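Local coordinates for cytoplasmic export protein 1 (Saccharomyces cerevisiae, PDB 3VWA) that serves the nuclear tRNA export machinery, probably collecting tRNA from export receptors at the nuclear pore complex and passing aminoacylated tRNA on for translation, at residues L178-D182 with P183-D187; N213-D217 with G218-I222; N498-L501 with T502-P506. All blocks are in the same frame, centred on the assembly; numbering follows the deposited sequence.

Contact 1: L178-D182 with P183-D187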
loop_
_atom_site.group_PDB
_atom_site.type_symbol
_atom_site.label_atom_id
_atom_site.label_comp_id
_atom_site.label_asym_id
_atom_site.label_seq_id
_atom_site.Cartn_x
_atom_site.Cartn_y
_atom_site.Cartn_z
ATOM N N LEU A 178 20.990 2.830 -35.005
ATOM C CA LEU A 178 20.005 3.724 -35.616
ATOM C C LEU A 178 19.026 2.885 -36.395
ATOM O O LEU A 178 19.433 2.212 -37.330
ATOM C CB LEU A 178 20.703 4.696 -36.566
ATOM C CG LEU A 178 19.919 5.646 -37.468
ATOM C CD1 LEU A 178 19.310 6.793 -36.682
ATOM C CD2 LEU A 178 20.828 6.203 -38.562
ATOM N N PRO A 179 17.732 2.919 -36.020
ATOM C CA PRO A 179 16.729 2.065 -36.687
ATOM C C PRO A 179 16.568 2.394 -38.161
ATOM O O PRO A 179 16.305 1.499 -38.963
ATOM C CB PRO A 179 15.430 2.360 -35.927
ATOM C CG PRO A 179 15.680 3.628 -35.185
ATOM C CD PRO A 179 17.155 3.682 -34.902
ATOM N N CYS A 180 16.731 3.660 -38.525
ATOM C CA CYS A 180 16.658 4.064 -39.923
ATOM C C CYS A 180 16.921 5.551 -40.011
ATOM O O CYS A 180 17.067 6.228 -38.993
ATOM C CB CYS A 180 15.293 3.732 -40.553
ATOM S SG CYS A 180 13.933 4.776 -39.946
ATOM N N GLU A 181 16.959 6.064 -41.232
ATOM C CA GLU A 181 17.219 7.484 -41.447
ATOM C C GLU A 181 15.940 8.195 -41.848
ATOM O O GLU A 181 15.892 9.410 -41.976
ATOM C CB GLU A 181 18.310 7.640 -42.500
ATOM C CG GLU A 181 19.669 7.124 -42.006
ATOM C CD GLU A 181 20.729 7.158 -43.106
ATOM O OE1 GLU A 181 20.445 6.636 -44.230
ATOM O OE2 GLU A 181 21.826 7.743 -42.849
ATOM N N ASP A 182 14.897 7.420 -42.053
ATOM C CA ASP A 182 13.664 8.001 -42.483
ATOM C C ASP A 182 12.923 8.522 -41.249
ATOM O O ASP A 182 12.593 7.743 -40.341
ATOM C CB ASP A 182 12.828 6.985 -43.274
ATOM C CG ASP A 182 11.712 7.648 -44.056
ATOM O OD1 ASP A 182 11.325 7.082 -45.115
ATOM O OD2 ASP A 182 11.258 8.749 -43.635
ATOM N N PRO A 183 12.710 9.845 -41.197
ATOM C CA PRO A 183 11.903 10.516 -40.181
ATOM C C PRO A 183 10.449 10.058 -40.144
ATOM O O PRO A 183 9.765 10.282 -39.146
ATOM C CB PRO A 183 11.936 11.985 -40.621
ATOM C CG PRO A 183 13.193 12.118 -41.387
ATOM C CD PRO A 183 13.358 10.810 -42.103
ATOM N N ASN A 184 9.970 9.430 -41.219
ATOM C CA ASN A 184 8.557 9.105 -41.317
ATOM C C ASN A 184 8.261 7.723 -40.833
ATOM O O ASN A 184 7.103 7.334 -40.664
ATOM C CB ASN A 184 8.111 9.237 -42.765
ATOM C CG ASN A 184 8.248 10.653 -43.266
ATOM O OD1 ASN A 184 7.610 11.566 -42.745
ATOM N ND2 ASN A 184 9.095 10.845 -44.260
ATOM N N THR A 185 9.336 6.976 -40.631
ATOM C CA THR A 185 9.265 5.600 -40.246
ATOM C C THR A 185 10.142 5.321 -39.013
ATOM O O THR A 185 10.099 4.203 -38.447
ATOM C CB THR A 185 9.770 4.714 -41.398
ATOM O OG1 THR A 185 11.072 5.161 -41.788
ATOM C CG2 THR A 185 8.801 4.722 -42.590
ATOM N N ILE A 186 10.963 6.292 -38.610
ATOM C CA ILE A 186 11.802 6.058 -37.435
ATOM C C ILE A 186 10.973 5.793 -36.146
ATOM O O ILE A 186 11.311 4.904 -35.369
ATOM C CB ILE A 186 12.914 7.121 -37.228
ATOM C CG1 ILE A 186 13.996 6.573 -36.295
ATOM C CG2 ILE A 186 12.360 8.464 -36.733
ATOM C CD1 ILE A 186 15.184 7.503 -36.106
ATOM N N ASP A 187 9.883 6.517 -35.944
ATOM C CA ASP A 187 9.094 6.293 -34.720
ATOM C C ASP A 187 8.364 4.935 -34.673
ATOM O O ASP A 187 8.431 4.244 -33.654
ATOM C CB ASP A 187 8.163 7.458 -34.453
ATOM C CG ASP A 187 8.920 8.725 -34.067
ATOM O OD1 ASP A 187 10.058 8.623 -33.514
ATOM O OD2 ASP A 187 8.370 9.828 -34.317
#
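Asp182 and Asn184 form an Asx turn, in the loop just before helix 186-198. Asp182 has its CG swung anti to the backbone N (chi1 -165°), and this carries OD2 forward over the following peptides. There OD2 accepts Asn184 N at 2.8 Å in a nearly straight bond (162°), the donor arriving from above the carboxylate plane. Asn184 ND2 adds a weak bond to the same oxygen, so backbone and side chain of one residue grip a single carboxylate atom. The backbone of Asp182 contributes as well: its O lies 2.8 Å from Ile186 N and also faces Thr185 N, both weak bonds that close the turn in front of helix 186-198.

The apolar half centres on Ile186. Its side chain is extended, CG1 lying anti to the backbone N, and it slants past the ring of Pro179, where CG comes within 3.6 Å of Ile186 CG1. Cys180 is directed toward 183-187, SG resting 3.7 Å from Ile186 CB, while Leu178 CD1 meets Ile186 CD1 more loosely at 4.2 Å. Tyr171 of helix 160-174 backs both Leu178 and Pro179, and Val127 touches Ile186.

One residue further on, Asp187 accepts the backbone N-H groups of Leu128 and Gly129, consistent with the aspartate that opens helix F in protein kinases. Chemically, the turn thus combines polar bonds at Asp182 with apolar contacts at Ile186, and the carboxylate, receiving one good and one weak N-H bond, would probably favour its charged form.

Contact 2: N213-D217 with G218-I222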
loop_
_atom_site.group_PDB
_atom_site.type_symbol
_atom_site.label_atom_id
_atom_site.label_comp_id
_atom_site.label_asym_id
_atom_site.label_seq_id
_atom_site.Cartn_x
_atom_site.Cartn_y
_atom_site.Cartn_z
ATOM N N ASN A 213 4.989 -6.427 -36.113
ATOM C CA ASN A 213 5.988 -6.652 -37.152
ATOM C C ASN A 213 5.974 -5.561 -38.178
ATOM O O ASN A 213 7.013 -5.117 -38.636
ATOM C CB ASN A 213 5.758 -7.971 -37.856
ATOM C CG ASN A 213 6.352 -9.099 -37.107
ATOM O OD1 ASN A 213 7.217 -8.898 -36.263
ATOM N ND2 ASN A 213 5.898 -10.304 -37.399
HETATM N N MSE A 214 4.775 -5.133 -38.527
HETATM C CA MSE A 214 4.580 -4.058 -39.471
HETATM C C MSE A 214 5.289 -2.805 -39.004
HETATM O O MSE A 214 6.088 -2.236 -39.753
HETATM C CB MSE A 214 3.084 -3.864 -39.588
HETATM C CG MSE A 214 2.445 -5.056 -40.308
HETATM SE SE MSE A 214 0.639 -4.472 -40.857
HETATM C CE MSE A 214 0.218 -5.786 -42.292
ATOM N N ILE A 215 5.033 -2.374 -37.768
ATOM C CA ILE A 215 5.664 -1.147 -37.278
ATOM C C ILE A 215 7.162 -1.378 -37.096
ATOM O O ILE A 215 7.957 -0.458 -37.246
ATOM C CB ILE A 215 5.054 -0.589 -35.957
ATOM C CG1 ILE A 215 5.142 -1.581 -34.791
ATOM C CG2 ILE A 215 3.627 -0.155 -36.145
ATOM C CD1 ILE A 215 4.747 -0.964 -33.460
ATOM N N SER A 216 7.538 -2.613 -36.801
ATOM C CA SER A 216 8.945 -2.965 -36.579
ATOM C C SER A 216 9.772 -2.767 -37.833
ATOM O O SER A 216 10.953 -2.469 -37.748
ATOM C CB SER A 216 9.098 -4.395 -36.081
ATOM O OG SER A 216 9.153 -4.412 -34.679
ATOM N N ASP A 217 9.120 -2.913 -38.982
ATOM C CA ASP A 217 9.741 -2.709 -40.284
ATOM C C ASP A 217 9.299 -1.409 -40.911
ATOM O O ASP A 217 9.562 -1.190 -42.088
ATOM C CB ASP A 217 9.372 -3.865 -41.216
ATOM C CG ASP A 217 9.894 -5.168 -40.716
ATOM O OD1 ASP A 217 9.198 -6.190 -40.840
ATOM O OD2 ASP A 217 10.992 -5.138 -40.147
ATOM N N GLY A 218 8.596 -0.574 -40.143
ATOM C CA GLY A 218 8.243 0.773 -40.583
ATOM C C GLY A 218 7.274 0.808 -41.751
ATOM O O GLY A 218 7.215 1.786 -42.499
ATOM N N LYS A 219 6.498 -0.252 -41.903
ATOM C CA LYS A 219 5.537 -0.301 -42.979
ATOM C C LYS A 219 4.326 0.569 -42.699
ATOM O O LYS A 219 3.782 1.152 -43.626
ATOM C CB LYS A 219 5.134 -1.746 -43.285
ATOM C CG LYS A 219 6.337 -2.660 -43.434
ATOM C CD LYS A 219 5.917 -4.074 -43.805
ATOM C CE LYS A 219 6.933 -4.682 -44.768
ATOM N NZ LYS A 219 6.775 -6.147 -44.962
ATOM N N ILE A 220 3.892 0.674 -41.441
ATOM C CA ILE A 220 2.678 1.459 -41.142
ATOM C C ILE A 220 2.900 2.544 -40.084
ATOM O O ILE A 220 3.887 2.501 -39.335
ATOM C CB ILE A 220 1.479 0.588 -40.714
ATOM C CG1 ILE A 220 1.778 -0.113 -39.382
ATOM C CG2 ILE A 220 1.022 -0.357 -41.849
ATOM C CD1 ILE A 220 0.627 -0.946 -38.862
ATOM N N THR A 221 1.982 3.505 -40.017
ATOM C CA THR A 221 2.133 4.594 -39.043
ATOM C C THR A 221 1.717 4.154 -37.638
ATOM O O THR A 221 1.014 3.137 -37.460
ATOM C CB THR A 221 1.368 5.873 -39.434
ATOM O OG1 THR A 221 -0.040 5.647 -39.301
ATOM C CG2 THR A 221 1.721 6.324 -40.881
ATOM N N ILE A 222 2.145 4.932 -36.644
ATOM C CA ILE A 222 1.779 4.658 -35.278
ATOM C C ILE A 222 0.277 4.741 -35.148
ATOM O O ILE A 222 -0.344 3.819 -34.604
ATOM C CB ILE A 222 2.459 5.624 -34.275
ATOM C CG1 ILE A 222 3.943 5.322 -34.180
ATOM C CG2 ILE A 222 1.850 5.518 -32.892
ATOM C CD1 ILE A 222 4.749 6.530 -33.702
#
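A Schellman motif, with Gly218 as its C-prime residue, ends helix 209-216 and links Met214 and Ile215 to the chain that follows. Its outer bond runs from Lys219 N to Met214 O, 3.0 Å long and fairly straight at 158°. The inner one, from Gly218 N to Ile215 O, is weak. Gly218 turns the chain back with a positive phi of 67°, a conformation that favours glycine.

Past the turn, Ile220 folds back against the last helical turn. With CG1 set between the backbone N and the carbonyl carbon (chi1 65°), its longer branch slants across two helix residues. Ile220 CG1 lies 3.7 Å from Ile215 CG2, and its terminal CD1 reaches Met214 CB at 3.9 Å, with the selenium of this selenomethionine slightly farther off. Phe225 and Arg228 of helix 222-231 pack on Ile220, and Leu191 of helix 186-198 touches Ile215.

Just past the motif, Ile220 O is hydrogen-bonded to Ser188 OG of helix 186-198. Thr221 then serves as N-cap of the next helix, its OG1 taking Asn224 N, so one helix ends and another begins within a few residues. In the last helical turn, Met214 O serves two donors, Lys219 N and Asp217 N, which reach it from opposite faces of the carbonyl plane.

Contact 3: N498-L501 with T502-P506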
loop_
_atom_site.group_PDB
_atom_site.type_symbol
_atom_site.label_atom_id
_atom_site.label_comp_id
_atom_site.label_asym_id
_atom_site.label_seq_id
_atom_site.Cartn_x
_atom_site.Cartn_y
_atom_site.Cartn_z
ATOM N N ASN A 498 -0.323 -18.702 50.770
ATOM C CA ASN A 498 -1.196 -17.678 51.368
ATOM C C ASN A 498 -2.564 -17.780 50.720
ATOM O O ASN A 498 -3.530 -17.358 51.311
ATOM C CB ASN A 498 -0.744 -16.233 50.994
ATOM C CG ASN A 498 0.303 -15.629 51.940
ATOM O OD1 ASN A 498 1.299 -16.279 52.346
ATOM N ND2 ASN A 498 0.087 -14.336 52.285
ATOM N N LYS A 499 -2.632 -18.214 49.460
ATOM C CA LYS A 499 -3.811 -17.866 48.659
ATOM C C LYS A 499 -4.221 -18.825 47.551
ATOM O O LYS A 499 -5.363 -19.252 47.482
ATOM C CB LYS A 499 -3.568 -16.474 48.040
ATOM C CG LYS A 499 -4.712 -15.954 47.175
ATOM C CD LYS A 499 -4.386 -14.553 46.688
ATOM C CE LYS A 499 -4.457 -13.548 47.845
ATOM N NZ LYS A 499 -5.057 -12.285 47.335
ATOM N N ILE A 500 -3.297 -19.151 46.648
ATOM C CA ILE A 500 -3.660 -19.916 45.412
ATOM C C ILE A 500 -4.149 -21.365 45.670
ATOM O O ILE A 500 -5.038 -21.892 44.919
ATOM C CB ILE A 500 -2.462 -19.905 44.402
ATOM C CG1 ILE A 500 -1.932 -18.477 44.196
ATOM C CG2 ILE A 500 -2.856 -20.463 43.071
ATOM C CD1 ILE A 500 -3.025 -17.500 43.829
ATOM N N LEU A 501 -3.618 -22.024 46.714
ATOM C CA LEU A 501 -4.073 -23.413 47.016
ATOM C C LEU A 501 -5.574 -23.554 47.151
ATOM O O LEU A 501 -6.136 -24.472 46.586
ATOM C CB LEU A 501 -3.426 -23.999 48.266
ATOM C CG LEU A 501 -1.900 -24.088 48.261
ATOM C CD1 LEU A 501 -1.456 -24.703 49.576
ATOM C CD2 LEU A 501 -1.415 -24.927 47.062
ATOM N N THR A 502 -6.194 -22.634 47.894
ATOM C CA THR A 502 -7.622 -22.583 48.085
ATOM C C THR A 502 -8.430 -21.958 46.938
ATOM O O THR A 502 -9.668 -22.024 46.938
ATOM C CB THR A 502 -7.981 -21.924 49.444
ATOM O OG1 THR A 502 -7.243 -20.707 49.626
ATOM C CG2 THR A 502 -7.640 -22.818 50.575
ATOM N N VAL A 503 -7.754 -21.323 45.969
ATOM C CA VAL A 503 -8.380 -21.000 44.676
ATOM C C VAL A 503 -8.484 -22.284 43.822
ATOM O O VAL A 503 -9.486 -22.520 43.165
ATOM C CB VAL A 503 -7.572 -19.961 43.855
ATOM C CG1 VAL A 503 -8.171 -19.872 42.449
ATOM C CG2 VAL A 503 -7.516 -18.576 44.551
ATOM N N ILE A 504 -7.420 -23.077 43.771
ATOM C CA ILE A 504 -7.473 -24.358 43.054
ATOM C C ILE A 504 -8.352 -25.389 43.702
ATOM O O ILE A 504 -9.225 -25.968 43.046
ATOM C CB ILE A 504 -6.094 -24.964 42.868
ATOM C CG1 ILE A 504 -5.257 -24.027 41.962
ATOM C CG2 ILE A 504 -6.226 -26.351 42.221
ATOM C CD1 ILE A 504 -3.768 -24.195 42.049
ATOM N N ALA A 505 -8.162 -25.609 44.990
ATOM C CA ALA A 505 -8.685 -26.829 45.574
ATOM C C ALA A 505 -10.188 -27.135 45.409
ATOM O O ALA A 505 -10.562 -28.284 45.332
ATOM C CB ALA A 505 -8.235 -26.937 47.046
ATOM N N PRO A 506 -11.069 -26.109 45.389
ATOM C CA PRO A 506 -12.489 -26.404 45.201
ATOM C C PRO A 506 -12.839 -27.195 43.927
ATOM O O PRO A 506 -13.839 -27.937 43.885
ATOM C CB PRO A 506 -13.129 -25.003 45.199
ATOM C CG PRO A 506 -12.257 -24.246 46.176
ATOM C CD PRO A 506 -10.848 -24.752 45.910
#
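Thr502 and Lys499 meet where a helix side chain turns back on its own backbone. Thr502 OG1 donates to Lys499 O over 3.2 Å, approaching from above the carbonyl plane; a chi1 of 48° tucks the hydroxyl between the backbone N and the carbonyl carbon, directed back at the preceding turn. That oxygen lies in a wider, pi-type turn, and the hydroxyl supplies it with a donor from the side chain. Beyond it the regular pattern takes over: Ile504 N bonds to Ile500 O at 2.9 Å, nearly along the C=O axis, and Ala505 N to Leu501 O at 2.8 Å.

On another face, Ile500 CG2 and Ile504 CD1 touch at 4.0 Å, one helical turn apart. Tyr526 of helix 513-536 and Leu484 of helix 474-487 each pack on both isoleucines. Val503 leans instead on Ala462, Phe465 and Thr466 of helix 454-469, and Lys499 NZ binds Asn459 OD1 of that same helix. A helix packed on its partner, 513-536, and on helices of the preceding layer fits the stacked helix pairs of HEAT repeats, here within the second HEAT repeat, residues 494-530.

Overall arrangement
Contacts 1 and 2 are neighbours in the kinase-like part of the chain, their centres about 11 Å apart, and they illustrate how a helix start and a helix end can be packed together. Thr185 CG2 of contact 1 lies 3.3 Å from Gly218 O of contact 2, and Asp187 CB lies 3.6 Å from Ile222 CD1, so the start of helix 186-198 sits against both the turn leaving helix 209-216 and the start of helix 222-231. Contact 3 belongs to the HEAT-repeat part, on the opposite side of the chain's centre: its centre is about 92 Å from that of contact 1 and about 89 Å from that of contact 2.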